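Local coordinates for protein tRNA (guanine(26)-N(2))-dimethyltransferase (Pyrococcus horikoshii, PDB 2DUL) that dimethylates N2 of guanine 26 in a number of tRNAs, probably drawing both methyl groups from S-adenosyl-L-methionine, at residues A344-E347 against A352-T355. Numbering follows the deposited sequence.
Sequences ALRE and ATRT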
ATOM      1  N   ALA A 344      24.289 -12.672  15.220  1.00 26.63           N
ATOM      2  CA  ALA A 344      25.698 -12.411  14.953  1.00 26.24           C
ATOM      3  C   ALA A 344      25.936 -10.967  14.510  1.00 26.17           C
ATOM      4  O   ALA A 344      26.894 -10.329  14.945  1.00 24.79           O
ATOM      5  CB  ALA A 344      26.213 -13.377  13.891  1.00 28.25           C
ATOM      6  N   LEU A 345      25.069 -10.453  13.641  1.00 25.58           N
ATOM      7  CA  LEU A 345      25.206  -9.082  13.157  1.00 23.98           C
ATOM      8  C   LEU A 345      25.055  -8.074  14.295  1.00 25.03           C
ATOM      9  O   LEU A 345      25.821  -7.115  14.395  1.00 24.32           O
ATOM     10  CB  LEU A 345      24.168  -8.800  12.069  1.00 22.23           C
ATOM     11  CG  LEU A 345      24.463  -9.458  10.713  1.00 23.18           C
ATOM     12  CD1 LEU A 345      23.265  -9.307   9.782  1.00 22.24           C
ATOM     13  CD2 LEU A 345      25.708  -8.819  10.102  1.00 22.98           C
ATOM     14  N   ARG A 346      24.056  -8.293  15.141  1.00 26.47           N
ATOM     15  CA  ARG A 346      23.805  -7.410  16.271  1.00 27.88           C
ATOM     16  C   ARG A 346      24.981  -7.443  17.242  1.00 30.23           C
ATOM     17  O   ARG A 346      25.342  -6.418  17.822  1.00 30.59           O
ATOM     18  CB  ARG A 346      22.509  -7.816  16.979  1.00 26.90           C
ATOM     19  CG  ARG A 346      21.261  -7.527  16.157  1.00 27.68           C
ATOM     20  CD  ARG A 346      19.996  -8.038  16.829  1.00 29.73           C
ATOM     21  NE  ARG A 346      18.808  -7.697  16.053  1.00 29.23           N
ATOM     22  CZ  ARG A 346      17.577  -8.108  16.341  1.00 30.66           C
ATOM     23  NH1 ARG A 346      17.356  -8.884  17.397  1.00 29.86           N
ATOM     24  NH2 ARG A 346      16.562  -7.744  15.568  1.00 28.96           N
ATOM     25  N   GLU A 347      25.590  -8.615  17.407  1.00 31.71           N
ATOM     26  CA  GLU A 347      26.739  -8.737  18.303  1.00 34.79           C
ATOM     27  C   GLU A 347      27.930  -7.949  17.773  1.00 34.67           C
ATOM     28  O   GLU A 347      28.776  -7.492  18.544  1.00 35.54           O
ATOM     29  CB  GLU A 347      27.128 -10.208  18.490  1.00 36.94           C
ATOM     30  CG  GLU A 347      26.328 -10.921  19.571  1.00 39.95           C
ATOM     31  CD  GLU A 347      26.832 -12.327  19.849  1.00 42.82           C
ATOM     32  OE1 GLU A 347      28.063 -12.511  19.979  1.00 44.20           O
ATOM     33  OE2 GLU A 347      25.995 -13.249  19.948  1.00 44.69           O
ATOM     34  N   ALA A 352      20.015  -5.208  12.586  1.00 24.14           N
ATOM     35  CA  ALA A 352      19.596  -6.309  11.730  1.00 22.72           C
ATOM     36  C   ALA A 352      18.248  -6.837  12.186  1.00 22.83           C
ATOM     37  O   ALA A 352      18.050  -7.100  13.371  1.00 22.40           O
ATOM     38  CB  ALA A 352      20.632  -7.422  11.770  1.00 21.87           C
ATOM     39  N   THR A 353      17.324  -6.987  11.242  1.00 21.76           N
ATOM     40  CA  THR A 353      15.992  -7.494  11.551  1.00 22.17           C
ATOM     41  C   THR A 353      15.487  -8.346  10.398  1.00 22.71           C
ATOM     42  O   THR A 353      16.069  -8.356   9.311  1.00 21.18           O
ATOM     43  CB  THR A 353      14.959  -6.355  11.726  1.00 23.04           C
ATOM     44  OG1 THR A 353      14.705  -5.748  10.449  1.00 22.31           O
ATOM     45  CG2 THR A 353      15.468  -5.298  12.693  1.00 22.36           C
ATOM     46  N   ARG A 354      14.398  -9.061  10.648  1.00 24.02           N
ATOM     47  CA  ARG A 354      13.771  -9.867   9.614  1.00 26.55           C
ATOM     48  C   ARG A 354      12.935  -8.851   8.838  1.00 25.76           C
ATOM     49  O   ARG A 354      12.795  -7.707   9.271  1.00 24.51           O
ATOM     50  CB  ARG A 354      12.852 -10.921  10.241  1.00 29.89           C
ATOM     51  CG  ARG A 354      13.570 -12.024  11.003  1.00 35.23           C
ATOM     52  CD  ARG A 354      12.590 -12.811  11.866  1.00 40.18           C
ATOM     53  NE  ARG A 354      13.241 -13.885  12.612  1.00 43.74           N
ATOM     54  CZ  ARG A 354      13.575 -15.063  12.095  1.00 45.37           C
ATOM     55  NH1 ARG A 354      14.170 -15.977  12.851  1.00 46.21           N
ATOM     56  NH2 ARG A 354      13.300 -15.338  10.824  1.00 45.08           N
ATOM     57  N   THR A 355      12.387  -9.254   7.698  1.00 25.42           N
ATOM     58  CA  THR A 355      11.549  -8.348   6.914  1.00 25.31           C
ATOM     59  C   THR A 355      10.326  -9.072   6.372  1.00 25.61           C
ATOM     60  O   THR A 355      10.403 -10.244   6.007  1.00 25.77           O
ATOM     61  CB  THR A 355      12.311  -7.732   5.720  1.00 24.98           C
ATOM     62  OG1 THR A 355      11.376  -7.050   4.869  1.00 23.16           O
ATOM     63  CG2 THR A 355      13.039  -8.814   4.916  1.00 25.54           C
TER
HETATM   64  O   HOH W   1      18.953  -4.436  15.506  1.00 21.65           O
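Arg346 reaches from the last turn of helix 338-347 to the backbone carbonyl of Ala352, gripping that one oxygen side-on with two nitrogens. NE of Arg346 lies 2.9 Å from Ala352 O, and NH2 of Arg346 lies 2.7 Å from that oxygen. Both donors sit in the carbonyl plane, yet N-H...O angles of 133° and 135° show that neither bond is straight, as expected when a single acceptor is shared, and the oxygen is also tilted off the guanidinium plane. The reach follows from the torsions: CG stands anti to the carbonyl carbon (chi1 -70°), and the chain then runs extended to NE. A water 3.2 Å from Ala352 N accepts its N-H and a weak bond from Arg346 NE, linking the helix to the strand's start a second time.

Next to this polar link the contact is apolar. The Ala352 methyl points toward the helix, and its CB lies 3.8 Å from both CB and CD1 of Leu345. Leu345 continues onto Phe371 and Thr374 of helix 368-375, and both Leu345 and Ala352 touch Thr364 of strand 361-364.

Thr353 directs its CB away from the helix, but CG2 still comes to the edge of the guanidinium, 3.9 Å from Arg346 NH2. OG1 of Thr353, set between backbone N and carbonyl carbon, donates to Arg354 O at 3.0 Å and is also hydrogen-bonded to Leu316 N. With the hydroxyl and methyl removed by an alanine here, Leu316 N and Arg354 O would probably lose a hydrogen-bond partner, and the guanidinium edge its methyl neighbour.

Thr353 also pairs through its backbone with Lys363. A helix leading through a short loop into an edge strand of a three-stranded antiparallel sheet, in the order helix, strand, helix, helix, strand, strand over residues 302-364, matches the winged-helix fold.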